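Local coordinates for SAM-dependent methyltransferase (Geobacter sulfurreducens, PDB 5BP7), which binds S-adenosyl-L-homocysteine and probably transfers methyl groups from S-adenosyl-L-methionine, at residues T33-T44 and G214-T225; G201-A210 and W263-R271. All blocks are in the same frame, centred on the assembly; numbering follows the deposited sequence.

Contact 1. Residues T33-T44 and G214-T225. With SAH (S-adenosyl-L-homocysteine), chain D.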
# COMPACT_ATOMS: atom_id res chain seq x y z
N THR A 33 -5.64 -14.38 -3.06
CA THR A 33 -6.67 -13.38 -3.26
C THR A 33 -6.23 -12.16 -4.08
O THR A 33 -7.05 -11.57 -4.76
CB THR A 33 -7.21 -12.86 -1.92
OG1 THR A 33 -6.15 -12.23 -1.19
CG2 THR A 33 -7.81 -14.01 -1.11
N GLU A 34 -4.94 -11.81 -4.02
CA GLU A 34 -4.44 -10.61 -4.69
C GLU A 34 -3.51 -10.84 -5.90
O GLU A 34 -2.90 -9.88 -6.38
CB GLU A 34 -3.79 -9.67 -3.67
CG GLU A 34 -4.78 -9.21 -2.60
CD GLU A 34 -4.22 -8.14 -1.68
OE1 GLU A 34 -4.68 -8.06 -0.52
OE2 GLU A 34 -3.33 -7.39 -2.12
N SER A 35 -3.48 -12.06 -6.44
CA SER A 35 -2.63 -12.37 -7.60
C SER A 35 -2.96 -11.58 -8.87
O SER A 35 -2.08 -11.38 -9.69
CB SER A 35 -2.66 -13.87 -7.94
OG SER A 35 -3.95 -14.24 -8.34
N ALA A 36 -4.19 -11.12 -9.01
CA ALA A 36 -4.58 -10.31 -10.16
C ALA A 36 -4.60 -8.78 -9.87
O ALA A 36 -5.05 -8.02 -10.70
CB ALA A 36 -5.93 -10.77 -10.70
N HIS A 37 -4.10 -8.34 -8.72
CA HIS A 37 -4.06 -6.91 -8.37
C HIS A 37 -2.77 -6.23 -8.84
O HIS A 37 -1.69 -6.65 -8.47
CB HIS A 37 -4.14 -6.70 -6.85
CG HIS A 37 -5.52 -6.85 -6.27
ND1 HIS A 37 -6.25 -8.02 -6.37
CD2 HIS A 37 -6.26 -6.02 -5.51
CE1 HIS A 37 -7.40 -7.88 -5.73
NE2 HIS A 37 -7.43 -6.67 -5.20
N ARG A 38 -2.89 -5.18 -9.62
CA ARG A 38 -1.75 -4.29 -9.85
C ARG A 38 -1.45 -3.45 -8.61
O ARG A 38 -0.31 -3.19 -8.30
CB ARG A 38 -1.99 -3.37 -11.04
CG ARG A 38 -1.92 -4.08 -12.37
CD ARG A 38 -2.30 -3.13 -13.48
NE ARG A 38 -2.13 -3.78 -14.77
CZ ARG A 38 -2.58 -3.31 -15.92
NH1 ARG A 38 -3.26 -2.16 -16.00
NH2 ARG A 38 -2.34 -3.98 -17.03
N ILE A 39 -2.52 -2.98 -7.96
CA ILE A 39 -2.43 -2.09 -6.82
C ILE A 39 -3.03 -2.83 -5.64
O ILE A 39 -4.21 -3.21 -5.68
CB ILE A 39 -3.18 -0.74 -7.06
CG1 ILE A 39 -2.57 0.00 -8.26
CG2 ILE A 39 -3.12 0.14 -5.82
CD1 ILE A 39 -3.42 1.14 -8.80
N HIS A 40 -2.24 -3.01 -4.60
CA HIS A 40 -2.67 -3.76 -3.40
C HIS A 40 -3.15 -2.81 -2.29
O HIS A 40 -2.72 -2.89 -1.14
CB HIS A 40 -1.52 -4.63 -2.91
CG HIS A 40 -1.03 -5.59 -3.94
ND1 HIS A 40 -1.52 -6.87 -4.05
CD2 HIS A 40 -0.10 -5.46 -4.91
CE1 HIS A 40 -0.92 -7.49 -5.05
NE2 HIS A 40 -0.05 -6.65 -5.59
N ASN A 41 -4.05 -1.92 -2.66
CA ASN A 41 -4.53 -0.87 -1.79
C ASN A 41 -5.82 -0.32 -2.35
O ASN A 41 -6.06 -0.47 -3.56
CB ASN A 41 -3.52 0.30 -1.76
CG ASN A 41 -2.50 0.14 -0.68
OD1 ASN A 41 -2.82 -0.22 0.44
ND2 ASN A 41 -1.25 0.43 -1.00
N PRO A 42 -6.60 0.39 -1.52
CA PRO A 42 -7.87 0.91 -1.98
C PRO A 42 -7.78 2.23 -2.74
O PRO A 42 -8.62 3.08 -2.55
CB PRO A 42 -8.70 1.04 -0.69
CG PRO A 42 -7.69 1.30 0.36
CD PRO A 42 -6.42 0.61 -0.07
N ILE A 43 -6.81 2.39 -3.61
CA ILE A 43 -6.83 3.52 -4.53
C ILE A 43 -6.82 3.06 -5.96
O ILE A 43 -6.20 2.06 -6.30
CB ILE A 43 -5.70 4.52 -4.30
CG1 ILE A 43 -4.37 3.81 -4.24
CG2 ILE A 43 -5.95 5.30 -3.01
CD1 ILE A 43 -3.26 4.75 -4.62
N THR A 44 -7.52 3.81 -6.79
CA THR A 44 -7.67 3.51 -8.20
C THR A 44 -6.40 3.85 -8.97
O THR A 44 -5.54 4.61 -8.46
CB THR A 44 -8.84 4.30 -8.82
OG1 THR A 44 -8.62 5.71 -8.65
CG2 THR A 44 -10.17 3.92 -8.17
N GLY A 214 -12.59 3.28 -4.72
CA GLY A 214 -11.27 2.70 -4.60
C GLY A 214 -11.23 1.47 -3.70
O GLY A 214 -10.58 0.47 -4.02
N TRP A 215 -11.92 1.54 -2.57
CA TRP A 215 -12.13 0.37 -1.73
C TRP A 215 -12.83 -0.76 -2.49
O TRP A 215 -12.43 -1.93 -2.38
CB TRP A 215 -12.93 0.74 -0.49
CG TRP A 215 -12.15 1.22 0.62
CD1 TRP A 215 -12.09 2.52 1.10
CD2 TRP A 215 -11.32 0.44 1.46
NE1 TRP A 215 -11.24 2.58 2.19
CE2 TRP A 215 -10.75 1.32 2.42
CE3 TRP A 215 -10.98 -0.92 1.49
CZ2 TRP A 215 -9.89 0.88 3.40
CZ3 TRP A 215 -10.10 -1.36 2.47
CH2 TRP A 215 -9.56 -0.46 3.40
N ASP A 216 -13.84 -0.42 -3.27
CA ASP A 216 -14.53 -1.42 -4.08
C ASP A 216 -13.56 -2.14 -5.01
O ASP A 216 -13.61 -3.36 -5.12
CB ASP A 216 -15.67 -0.79 -4.90
CG ASP A 216 -16.86 -0.35 -4.06
OD1 ASP A 216 -16.94 -0.70 -2.84
OD2 ASP A 216 -17.76 0.36 -4.61
N ARG A 217 -12.68 -1.40 -5.67
CA ARG A 217 -11.66 -2.02 -6.58
C ARG A 217 -10.76 -2.97 -5.85
O ARG A 217 -10.54 -4.08 -6.29
CB ARG A 217 -10.77 -0.98 -7.30
CG ARG A 217 -11.45 -0.07 -8.33
CD ARG A 217 -12.09 -0.80 -9.50
NE ARG A 217 -13.37 -1.41 -9.12
CZ ARG A 217 -13.66 -2.71 -9.18
NH1 ARG A 217 -12.76 -3.61 -9.57
NH2 ARG A 217 -14.86 -3.11 -8.81
N TYR A 218 -10.26 -2.53 -4.72
CA TYR A 218 -9.37 -3.34 -3.93
C TYR A 218 -10.03 -4.62 -3.38
O TYR A 218 -9.47 -5.72 -3.52
CB TYR A 218 -8.79 -2.50 -2.79
CG TYR A 218 -7.96 -3.31 -1.86
CD1 TYR A 218 -6.83 -3.98 -2.33
CD2 TYR A 218 -8.32 -3.48 -0.53
CE1 TYR A 218 -6.08 -4.77 -1.49
CE2 TYR A 218 -7.55 -4.26 0.32
CZ TYR A 218 -6.44 -4.90 -0.18
OH TYR A 218 -5.70 -5.69 0.62
N GLU A 219 -11.23 -4.49 -2.82
CA GLU A 219 -11.91 -5.65 -2.23
C GLU A 219 -12.62 -6.52 -3.24
O GLU A 219 -12.43 -7.73 -3.23
CB GLU A 219 -12.87 -5.27 -1.11
CG GLU A 219 -12.19 -4.61 0.08
CD GLU A 219 -11.27 -5.51 0.90
OE1 GLU A 219 -11.17 -6.74 0.66
OE2 GLU A 219 -10.61 -4.96 1.81
N ALA A 220 -13.45 -5.92 -4.09
CA ALA A 220 -14.29 -6.72 -5.01
C ALA A 220 -13.52 -7.57 -6.00
O ALA A 220 -13.95 -8.66 -6.38
CB ALA A 220 -15.29 -5.85 -5.76
N ALA A 221 -12.36 -7.07 -6.42
CA ALA A 221 -11.53 -7.82 -7.36
C ALA A 221 -11.03 -9.13 -6.74
O ALA A 221 -10.79 -10.10 -7.44
CB ALA A 221 -10.38 -6.96 -7.86
N LYS A 222 -10.87 -9.15 -5.42
CA LYS A 222 -10.47 -10.37 -4.72
C LYS A 222 -11.48 -11.49 -4.92
O LYS A 222 -11.11 -12.65 -5.04
CB LYS A 222 -10.30 -10.13 -3.23
CG LYS A 222 -9.23 -9.12 -2.87
CD LYS A 222 -9.16 -8.96 -1.36
CE LYS A 222 -8.14 -7.92 -0.93
NZ LYS A 222 -8.30 -7.72 0.54
N TRP A 223 -12.76 -11.12 -4.97
CA TRP A 223 -13.80 -12.13 -4.99
C TRP A 223 -13.78 -12.92 -6.29
O TRP A 223 -13.86 -14.16 -6.28
CB TRP A 223 -15.18 -11.51 -4.76
CG TRP A 223 -15.21 -10.61 -3.60
CD1 TRP A 223 -14.38 -10.64 -2.51
CD2 TRP A 223 -16.11 -9.52 -3.40
NE1 TRP A 223 -14.70 -9.62 -1.63
CE2 TRP A 223 -15.76 -8.91 -2.16
CE3 TRP A 223 -17.17 -8.97 -4.15
CZ2 TRP A 223 -16.44 -7.81 -1.64
CZ3 TRP A 223 -17.84 -7.84 -3.63
CH2 TRP A 223 -17.48 -7.29 -2.38
N LEU A 224 -13.63 -12.22 -7.39
CA LEU A 224 -13.50 -12.88 -8.67
C LEU A 224 -12.26 -13.79 -8.73
O LEU A 224 -12.35 -14.92 -9.20
CB LEU A 224 -13.42 -11.87 -9.80
CG LEU A 224 -13.43 -12.44 -11.22
CD1 LEU A 224 -14.62 -13.35 -11.50
CD2 LEU A 224 -13.40 -11.26 -12.19
N THR A 225 -11.13 -13.26 -8.28
CA THR A 225 -9.89 -14.01 -8.23
C THR A 225 -10.07 -15.29 -7.40
O THR A 225 -9.68 -16.37 -7.83
CB THR A 225 -8.72 -13.17 -7.64
OG1 THR A 225 -8.57 -11.96 -8.39
CG2 THR A 225 -7.40 -13.93 -7.70
N SAH D . 2.47 -0.33 -1.69
CA SAH D . 1.98 -1.53 -2.46
CB SAH D . 1.67 -2.75 -1.58
CG SAH D . 0.77 -2.57 -0.35
SD SAH D . 0.19 -4.14 0.25
C SAH D . 0.78 -1.22 -3.32
O SAH D . 0.20 -0.14 -3.24
OXT SAH D . 0.36 -2.05 -4.14
C5' SAH D . 1.35 -4.62 1.54
C4' SAH D . 2.62 -5.19 0.90
O4' SAH D . 3.67 -5.24 1.85
C3' SAH D . 2.46 -6.60 0.33
O3' SAH D . 2.85 -6.57 -1.05
C2' SAH D . 3.39 -7.48 1.14
O2' SAH D . 4.05 -8.45 0.33
C1' SAH D . 4.38 -6.45 1.63
N9 SAH D . 5.10 -6.68 2.89
C8 SAH D . 4.59 -7.08 4.09
N7 SAH D . 5.52 -7.13 5.03
C5 SAH D . 6.69 -6.72 4.39
C6 SAH D . 8.02 -6.57 4.83
N6 SAH D . 8.40 -6.83 6.10
N1 SAH D . 8.96 -6.14 3.94
C2 SAH D . 8.58 -5.89 2.67
N3 SAH D . 7.35 -6.01 2.15
C4 SAH D . 6.43 -6.44 3.07
O HOH W 1 -6.49 -10.64 -7.35
O HOH W 2 -6.15 -10.13 0.66
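Tyr218 of helix 212-232 lies against the backbone of His40, Asn41 and Pro42, joining this helix to the loop that contacts the bound SAH in a class I, Rossmann-like methyltransferase fold. The packing is close around Pro42. Pro42 CB sits over one face of the Trp215 indole in a CH-pi contact, 3.6 Å from the centroid of the five-membered ring and 19° off its normal. Alongside, Gly214 and Pro42 exchange CA-H...O contacts, and the absence of a side chain on Gly214 lets the Pro42 carbonyl press against the helix. Tyr218 CG is anti to the backbone N (chi1 175°), which carries the ring along the loop, with Asn41 CA over one face and Lys222 CE over the opposite one. Tyr218 OH donates to Glu34 OE1 (2.8 Å), reaching that oxygen from above the carboxylate plane. The other oxygen, OE2, accepts from His40 ND1 through its anti lone pair, so the carboxylate ties the helix to a ligand-binding residue. Backbone N of His40 binds SAH OXT at 2.8 Å, while Asn41 ND2 bonds to Val133 O and, weakly, to SAH O.

Toward Thr225 the packing gives way to water and exposed groups: Ala36 is exposed, and one water links Thr33 O, Ala36 N, His37 ND1 and Thr225 OG1. That water and the helix hold the imidazole of His37 from two sides of its rim. His37 NE2 donates to Tyr218 O at 2.8 Å and 174°, in the ring plane and on a carbonyl lone pair.

Contact 2. Residues G201-A210 and W263-R271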
# COMPACT_ATOMS: atom_id res chain seq x y z
N GLY A 201 6.85 16.21 14.00
CA GLY A 201 7.79 17.13 13.38
C GLY A 201 7.76 17.21 11.86
O GLY A 201 8.75 17.63 11.25
N TYR A 202 6.63 16.84 11.24
CA TYR A 202 6.47 16.88 9.79
C TYR A 202 5.36 17.82 9.35
O TYR A 202 4.31 17.91 9.96
CB TYR A 202 6.22 15.45 9.25
CG TYR A 202 7.41 14.58 9.48
CD1 TYR A 202 7.63 13.97 10.72
CD2 TYR A 202 8.39 14.44 8.48
CE1 TYR A 202 8.77 13.22 10.95
CE2 TYR A 202 9.53 13.69 8.71
CZ TYR A 202 9.70 13.09 9.94
OH TYR A 202 10.81 12.35 10.14
N ASP A 203 5.62 18.53 8.25
CA ASP A 203 4.56 19.22 7.51
C ASP A 203 3.86 18.22 6.60
O ASP A 203 4.52 17.44 5.92
CB ASP A 203 5.15 20.32 6.63
CG ASP A 203 5.57 21.53 7.43
OD1 ASP A 203 4.90 21.81 8.45
OD2 ASP A 203 6.52 22.22 7.01
N VAL A 204 2.53 18.27 6.55
CA VAL A 204 1.79 17.57 5.50
C VAL A 204 1.79 18.49 4.30
O VAL A 204 1.24 19.58 4.35
CB VAL A 204 0.34 17.26 5.91
CG1 VAL A 204 -0.39 16.54 4.79
CG2 VAL A 204 0.32 16.38 7.15
N VAL A 205 2.43 18.06 3.22
CA VAL A 205 2.57 18.88 1.99
C VAL A 205 1.71 18.46 0.80
O VAL A 205 1.57 19.20 -0.17
CB VAL A 205 4.05 19.00 1.54
CG1 VAL A 205 4.87 19.71 2.61
CG2 VAL A 205 4.68 17.65 1.18
N GLU A 206 1.13 17.26 0.87
CA GLU A 206 0.15 16.81 -0.13
C GLU A 206 -0.58 15.57 0.40
O GLU A 206 -0.14 14.95 1.36
CB GLU A 206 0.80 16.51 -1.49
CG GLU A 206 0.51 17.53 -2.59
CD GLU A 206 -0.91 17.43 -3.17
OE1 GLU A 206 -1.76 16.67 -2.64
OE2 GLU A 206 -1.18 18.14 -4.17
N MSE A 207 -1.72 15.25 -0.22
CA MSE A 207 -2.47 14.06 0.15
C MSE A 207 -3.46 13.65 -0.91
O MSE A 207 -4.09 14.49 -1.57
CB MSE A 207 -3.19 14.13 1.51
CG MSE A 207 -4.30 15.14 1.60
SE MSE A 207 -5.15 15.11 3.40
CE MSE A 207 -6.67 16.26 2.96
N VAL A 208 -3.56 12.35 -1.10
CA VAL A 208 -4.57 11.76 -1.98
C VAL A 208 -5.27 10.69 -1.16
O VAL A 208 -4.62 9.78 -0.66
CB VAL A 208 -3.94 11.16 -3.26
CG1 VAL A 208 -4.99 10.58 -4.16
CG2 VAL A 208 -3.19 12.23 -4.04
N LEU A 209 -6.57 10.84 -0.99
CA LEU A 209 -7.37 9.94 -0.15
C LEU A 209 -8.22 9.05 -1.02
O LEU A 209 -8.76 9.49 -2.05
CB LEU A 209 -8.27 10.72 0.80
CG LEU A 209 -7.54 11.76 1.65
CD1 LEU A 209 -8.53 12.43 2.60
CD2 LEU A 209 -6.38 11.18 2.42
N ALA A 210 -8.35 7.80 -0.60
CA ALA A 210 -9.26 6.87 -1.26
C ALA A 210 -10.68 7.35 -1.15
O ALA A 210 -11.05 8.04 -0.20
CB ALA A 210 -9.15 5.50 -0.62
N TRP A 263 -8.89 5.52 3.84
CA TRP A 263 -7.49 5.24 3.54
C TRP A 263 -6.90 6.38 2.73
O TRP A 263 -7.58 6.98 1.90
CB TRP A 263 -7.36 3.92 2.79
CG TRP A 263 -5.97 3.37 2.71
CD1 TRP A 263 -5.39 2.50 3.58
CD2 TRP A 263 -5.01 3.62 1.70
NE1 TRP A 263 -4.12 2.20 3.18
CE2 TRP A 263 -3.86 2.87 2.02
CE3 TRP A 263 -5.00 4.40 0.55
CZ2 TRP A 263 -2.71 2.88 1.24
CZ3 TRP A 263 -3.84 4.41 -0.23
CH2 TRP A 263 -2.72 3.65 0.12
N GLY A 264 -5.63 6.68 2.96
CA GLY A 264 -4.97 7.71 2.18
C GLY A 264 -3.48 7.62 2.12
O GLY A 264 -2.85 6.92 2.91
N VAL A 265 -2.92 8.36 1.17
CA VAL A 265 -1.49 8.56 1.05
C VAL A 265 -1.21 10.03 1.40
O VAL A 265 -1.79 10.94 0.82
CB VAL A 265 -0.95 8.21 -0.35
CG1 VAL A 265 0.57 8.20 -0.34
CG2 VAL A 265 -1.43 6.84 -0.77
N PHE A 266 -0.26 10.21 2.30
CA PHE A 266 0.07 11.50 2.89
C PHE A 266 1.53 11.81 2.57
O PHE A 266 2.41 10.99 2.83
CB PHE A 266 -0.15 11.45 4.40
CG PHE A 266 -1.54 11.10 4.77
CD1 PHE A 266 -2.52 12.08 4.84
CD2 PHE A 266 -1.90 9.78 4.98
CE1 PHE A 266 -3.83 11.75 5.12
CE2 PHE A 266 -3.21 9.44 5.27
CZ PHE A 266 -4.18 10.43 5.34
N ALA A 267 1.76 12.98 1.98
CA ALA A 267 3.10 13.43 1.64
C ALA A 267 3.61 14.37 2.76
O ALA A 267 2.96 15.34 3.11
CB ALA A 267 3.11 14.13 0.29
N LEU A 268 4.78 14.04 3.28
CA LEU A 268 5.35 14.68 4.47
C LEU A 268 6.76 15.19 4.21
O LEU A 268 7.52 14.55 3.48
CB LEU A 268 5.43 13.68 5.63
CG LEU A 268 4.15 12.92 6.00
CD1 LEU A 268 4.47 11.97 7.14
CD2 LEU A 268 3.04 13.86 6.40
N MSE A 269 7.09 16.34 4.78
CA MSE A 269 8.46 16.86 4.75
C MSE A 269 8.85 17.29 6.16
O MSE A 269 8.09 18.03 6.80
CB MSE A 269 8.59 18.01 3.77
CG MSE A 269 8.38 17.56 2.33
SE MSE A 269 8.48 19.10 1.10
CE MSE A 269 10.34 19.65 1.39
N PRO A 270 10.00 16.86 6.66
CA PRO A 270 10.39 17.26 8.02
C PRO A 270 10.49 18.76 8.19
O PRO A 270 10.96 19.45 7.27
CB PRO A 270 11.75 16.59 8.22
CG PRO A 270 12.27 16.36 6.86
CD PRO A 270 11.08 16.13 5.99
N ARG A 271 9.99 19.26 9.32
CA ARG A 271 10.02 20.70 9.64
C ARG A 271 11.43 21.17 9.90
O ARG A 271 12.24 20.38 10.39
CB ARG A 271 9.20 21.04 10.91
CG ARG A 271 7.85 21.65 10.62
CD ARG A 271 6.78 21.24 11.65
NE ARG A 271 5.47 21.15 11.01
CZ ARG A 271 4.29 21.16 11.64
NH1 ARG A 271 4.20 21.27 12.96
NH2 ARG A 271 3.17 21.08 10.92
OXT ARG A 271 11.78 22.35 9.64
O HOH W 3 -10.88 7.50 2.61
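Met207 CG lies between its backbone N and carbonyl carbon (chi1 66°) and the chain then runs extended, bringing SE beside the Phe266 ring, whose own CG is anti to the carbonyl carbon (chi1 -58°). The result is an oblique Met-aromatic contact of this selenomethionine, with Met207 SE 4.0 Å from Phe266 CE1. Leu209 CD2 meets Phe266 CZ (3.7 Å) and also lies on Gly264 CA, which has no side chain to fend it off.

Strands 202-209 and 263-270 pair antiparallel, and a classic beta bulge interrupts their register. Val205 N and Glu206 N both point to Ala267 O, the first at 2.8 Å and the second in a weak bond, while Ala267 N returns to Glu206 O. The bent side chain of Glu206 folds back to accept from Met207 N with the anti lone pair of OE1. From the bulge itself, Val205 CG2 reaches Met269 CG at 3.9 Å.

The C-terminal residue is fastened at the far end. Arg271 N donates to Gly201 O, and Arg271 NE forms a salt bridge with Asp203 OD1 (2.7 Å), approaching from above the carboxylate plane; NH2 adds a weak bond to the same oxygen. Tyr202 O lies over the guanidinium face.

Strand 202-209 is an edge strand of the mixed sheet within this chain, and strand 261-270 lies between it and strand 157-166. Helix 190-199 packs on the Phe266 face through Leu193, Leu194 and Phe197, whereas Leu51 of helix 45-54 meets Val208 and Val265 on the other.

In the fold
Contacts 1 and 2 have centres 24 Å apart on opposite sides of the chain's centre, yet they touch where the loop of 33-44 meets Trp263 at the start of 263-271. Pro42 CG is 3.6 Å from Trp263 CG, and Ile43 CG2 is 3.6 Å from Trp263 CZ3, so Pro42 is shared between the indoles of Trp215 and Trp263. Strand 202-209 leads directly into helix 212-232, and the four segments alternate along the chain. Contact 1 binds SAH directly through His40 and Asn41; contact 2 stands one layer back, with the Trp263 side chain about 6 Å from the ligand and packed on Asn41.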